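Local coordinates for possible transcriptional regulator, ArsR family protein (Rhodococcus sp. RHA1, PDB 3F6V), which probably binds DNA as a dimeric winged helix-turn-helix transcription factor of the ArsR family, possibly a repressor linked to arsenical resistance, at residues R61-L66 with S89-V94. Sequence-based numbering, arbitrary orientation.
Sequences RRLVQL and SQHLRV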
ATOM      1  N   ARG A  61      -0.555  -6.234  -6.396  1.00 12.73           N
ATOM      2  CA  ARG A  61       0.840  -6.535  -6.022  1.00 12.73           C
ATOM      3  C   ARG A  61       1.356  -7.714  -6.796  1.00 12.82           C
ATOM      4  O   ARG A  61       2.503  -7.681  -7.298  1.00 12.60           O
ATOM      5  CB  ARG A  61       1.012  -6.846  -4.532  1.00 13.86           C
ATOM      6  CG  ARG A  61       0.688  -5.635  -3.674  1.00 13.49           C
ATOM      7  CD  ARG A  61       1.230  -5.753  -2.270  1.00 15.38           C
ATOM      8  NE  ARG A  61       0.945  -6.947  -1.532  1.00 15.05           N
ATOM      9  CZ  ARG A  61       0.105  -7.035  -0.480  1.00 14.64           C
ATOM     10  NH1 ARG A  61      -0.704  -6.039  -0.135  1.00 16.50           N
ATOM     11  NH2 ARG A  61       0.066  -8.136   0.221  1.00 16.96           N
ATOM     12  N   ARG A  62       0.524  -8.754  -6.866  1.00 13.23           N
ATOM     13  CA  ARG A  62       0.977  -9.978  -7.552  1.00 14.06           C
ATOM     14  C   ARG A  62       1.109  -9.720  -9.057  1.00 13.82           C
ATOM     15  O   ARG A  62       2.045 -10.212  -9.674  1.00 14.54           O
ATOM     16  CB  ARG A  62       0.001 -11.126  -7.298  1.00 14.77           C
ATOM     17  CG  ARG A  62       0.434 -12.447  -7.899  1.00 18.28           C
ATOM     18  CD  ARG A  62       1.734 -12.953  -7.307  1.00 23.36           C
ATOM     19  NE  ARG A  62       2.184 -14.189  -7.947  1.00 26.50           N
ATOM     20  CZ  ARG A  62       3.456 -14.446  -8.246  1.00 29.51           C
ATOM     21  NH1 ARG A  62       4.422 -13.552  -7.967  1.00 30.94           N
ATOM     22  NH2 ARG A  62       3.763 -15.598  -8.825  1.00 32.69           N
ATOM     23  N   LEU A  63       0.204  -8.925  -9.634  1.00 13.21           N
ATOM     24  CA  LEU A  63       0.315  -8.635 -11.073  1.00 12.88           C
ATOM     25  C   LEU A  63       1.627  -7.886 -11.346  1.00 13.03           C
ATOM     26  O   LEU A  63       2.328  -8.171 -12.324  1.00 13.00           O
ATOM     27  CB  LEU A  63      -0.847  -7.789 -11.558  1.00 13.38           C
ATOM     28  CG  LEU A  63      -2.170  -8.524 -11.741  1.00 13.02           C
ATOM     29  CD1 LEU A  63      -3.344  -7.573 -11.856  1.00 15.74           C
ATOM     30  CD2 LEU A  63      -2.102  -9.420 -12.998  1.00 14.88           C
ATOM     31  N   VAL A  64       1.984  -6.935 -10.477  1.00 12.66           N
ATOM     32  CA  VAL A  64       3.241  -6.223 -10.635  1.00 12.58           C
ATOM     33  C   VAL A  64       4.431  -7.203 -10.556  1.00 13.28           C
ATOM     34  O   VAL A  64       5.360  -7.110 -11.378  1.00 14.27           O
ATOM     35  CB  VAL A  64       3.323  -5.052  -9.579  1.00 12.68           C
ATOM     36  CG1 VAL A  64       4.743  -4.563  -9.412  1.00 13.03           C
ATOM     37  CG2 VAL A  64       2.380  -3.914 -10.017  1.00 15.25           C
ATOM     38  N   GLN A  65       4.415  -8.123  -9.573  1.00 12.74           N
ATOM     39  CA  GLN A  65       5.481  -9.148  -9.503  1.00 13.47           C
ATOM     40  C   GLN A  65       5.552  -9.995 -10.755  1.00 14.68           C
ATOM     41  O   GLN A  65       6.652 -10.200 -11.288  1.00 15.86           O
ATOM     42  CB  GLN A  65       5.250 -10.050  -8.333  1.00 14.08           C
ATOM     43  CG  GLN A  65       5.477  -9.329  -7.002  1.00 14.80           C
ATOM     44  CD  GLN A  65       5.328 -10.280  -5.874  1.00 15.21           C
ATOM     45  OE1 GLN A  65       4.493 -11.212  -5.949  1.00 20.18           O
ATOM     46  NE2 GLN A  65       6.126 -10.090  -4.811  1.00 15.68           N
ATOM     47  N   LEU A  66       4.403 -10.446 -11.237  1.00 14.44           N
ATOM     48  CA  LEU A  66       4.394 -11.271 -12.436  1.00 14.68           C
ATOM     49  C   LEU A  66       5.013 -10.550 -13.624  1.00 13.66           C
ATOM     50  O   LEU A  66       5.748 -11.153 -14.435  1.00 16.14           O
ATOM     51  CB  LEU A  66       2.989 -11.757 -12.742  1.00 15.20           C
ATOM     52  CG  LEU A  66       2.424 -12.782 -11.790  1.00 16.35           C
ATOM     53  CD1 LEU A  66       0.915 -12.906 -11.976  1.00 19.01           C
ATOM     54  CD2 LEU A  66       3.110 -14.165 -11.928  1.00 18.75           C
ATOM     55  N   SER A  89      -8.216  -7.805 -16.114  1.00 17.38           N
ATOM     56  CA  SER A  89      -8.240  -6.657 -17.013  1.00 17.30           C
ATOM     57  C   SER A  89      -8.512  -5.319 -16.273  1.00 17.24           C
ATOM     58  O   SER A  89      -7.795  -4.334 -16.503  1.00 17.36           O
ATOM     59  CB  SER A  89      -9.283  -6.879 -18.140  1.00 19.21           C
ATOM     60  OG  SER A  89      -9.168  -5.847 -19.086  1.00 25.34           O
ATOM     61  N   GLN A  90      -9.520  -5.294 -15.406  0.50 16.96           N
ATOM     62  CA  GLN A  90      -9.870  -4.072 -14.675  0.50 16.53           C
ATOM     63  C   GLN A  90      -8.755  -3.642 -13.714  0.50 15.50           C
ATOM     64  O   GLN A  90      -8.473  -2.444 -13.607  0.50 15.33           O
ATOM     65  CB  GLN A  90     -11.185  -4.228 -13.916  0.50 16.72           C
ATOM     66  CG  GLN A  90     -11.579  -2.998 -13.129  0.50 19.43           C
ATOM     67  CD  GLN A  90     -12.939  -3.153 -12.444  0.50 25.63           C
ATOM     68  OE1 GLN A  90     -13.182  -4.125 -11.713  0.50 27.77           O
ATOM     69  NE2 GLN A  90     -13.828  -2.182 -12.668  0.50 27.94           N
ATOM     70  N   HIS A  91      -8.142  -4.605 -13.021  1.00 14.52           N
ATOM     71  CA  HIS A  91      -6.960  -4.297 -12.153  1.00 14.06           C
ATOM     72  C   HIS A  91      -5.851  -3.700 -13.021  1.00 13.01           C
ATOM     73  O   HIS A  91      -5.199  -2.721 -12.612  1.00 12.55           O
ATOM     74  CB  HIS A  91      -6.417  -5.522 -11.473  1.00 14.08           C
ATOM     75  CG  HIS A  91      -7.223  -5.956 -10.311  1.00 13.72           C
ATOM     76  ND1 HIS A  91      -7.365  -5.179  -9.181  1.00 14.24           N
ATOM     77  CD2 HIS A  91      -7.899  -7.102 -10.073  1.00 16.87           C
ATOM     78  CE1 HIS A  91      -8.105  -5.829  -8.298  1.00 16.25           C
ATOM     79  NE2 HIS A  91      -8.443  -6.999  -8.813  1.00 19.48           N
ATOM     80  N   LEU A  92      -5.613  -4.273 -14.225  1.00 12.45           N
ATOM     81  CA  LEU A  92      -4.572  -3.720 -15.110  1.00 12.39           C
ATOM     82  C   LEU A  92      -4.892  -2.306 -15.589  1.00 13.27           C
ATOM     83  O   LEU A  92      -3.967  -1.493 -15.748  1.00 12.99           O
ATOM     84  CB  LEU A  92      -4.276  -4.655 -16.292  1.00 13.23           C
ATOM     85  CG  LEU A  92      -3.549  -5.934 -15.810  1.00 11.48           C
ATOM     86  CD1 LEU A  92      -3.702  -7.047 -16.886  1.00 14.55           C
ATOM     87  CD2 LEU A  92      -2.068  -5.719 -15.500  1.00 14.40           C
ATOM     88  N   ARG A  93      -6.175  -1.998 -15.808  1.00 14.19           N
ATOM     89  CA  ARG A  93      -6.603  -0.639 -16.170  0.50 14.52           C
ATOM     90  C   ARG A  93      -6.324   0.358 -15.033  1.00 13.97           C
ATOM     91  O   ARG A  93      -5.894   1.494 -15.266  1.00 12.91           O
ATOM     92  CB  ARG A  93      -8.099  -0.619 -16.503  0.50 15.10           C
ATOM     93  CG  ARG A  93      -8.617   0.722 -16.989  0.50 18.51           C
ATOM     94  CD  ARG A  93     -10.125   0.698 -17.260  0.50 23.77           C
ATOM     95  NE  ARG A  93     -10.701   2.049 -17.315  0.50 28.71           N
ATOM     96  CZ  ARG A  93     -10.805   2.766 -18.431  0.50 29.87           C
ATOM     97  NH1 ARG A  93     -10.378   2.262 -19.584  0.50 31.77           N
ATOM     98  NH2 ARG A  93     -11.334   3.983 -18.397  0.50 30.93           N
ATOM     99  N   VAL A  94      -6.592  -0.088 -13.799  1.00 12.86           N
ATOM    100  CA  VAL A  94      -6.318   0.768 -12.624  1.00 12.57           C
ATOM    101  C   VAL A  94      -4.806   1.017 -12.522  1.00 11.23           C
ATOM    102  O   VAL A  94      -4.349   2.174 -12.297  1.00 12.12           O
ATOM    103  CB  VAL A  94      -6.906   0.158 -11.350  1.00 13.48           C
ATOM    104  CG1 VAL A  94      -6.560   1.019 -10.152  1.00 16.40           C
ATOM    105  CG2 VAL A  94      -8.443   0.131 -11.424  1.00 14.34           C
TER
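L63 reaches from helix 58-66 to helix 85-97 and brings its CD1 methyl against two side chains, H91 and L92. The closer approach is to H91, where L63 CD1 lies 3.7 Å from H91 CB. The two side chains cross at about a right angle, and the imidazole meets the methyl obliquely. H91 has CG anti to its carbonyl carbon (chi1 -77°), which swings the ring past the leucine; ND1 forms a weak hydrogen bond with R60, one residue before segment 61-66. The same L63 CD1 methyl stands 4.3 Å from L92 CD2, a looser methyl-to-methyl approach. The CA atoms of L63 and L92 are 8.0 Å apart, the nearest pair of the two segments.

L77 of helix 74-78 touches both leucines, and F81 also packs on L63, so the pair belongs to the small hydrophobic core joining three helices of the winged helix-turn-helix domain. Helices 74-78 and 85-97 form the helix-turn-helix, and L63 packs helix 58-66 against the second, probably the DNA-recognition helix as in the ArsR family. Y112 of strand 109-114 adds the sheet to the surroundings of L92. Elsewhere on helix 58-66, R62 NH1 donates to Q65 OE1 at 3.1 Å from above the carbonyl plane, and L66 CD2 lies over one guanidinium face. R61 forms a salt bridge with D50 of the second subunit, which places the dimer interface on another side of this helix.

Across the 112 Å² contact the touching atoms are carbons: the packing is van der Waals, with water excluded mainly around the buried leucines, since H91 is partly exposed.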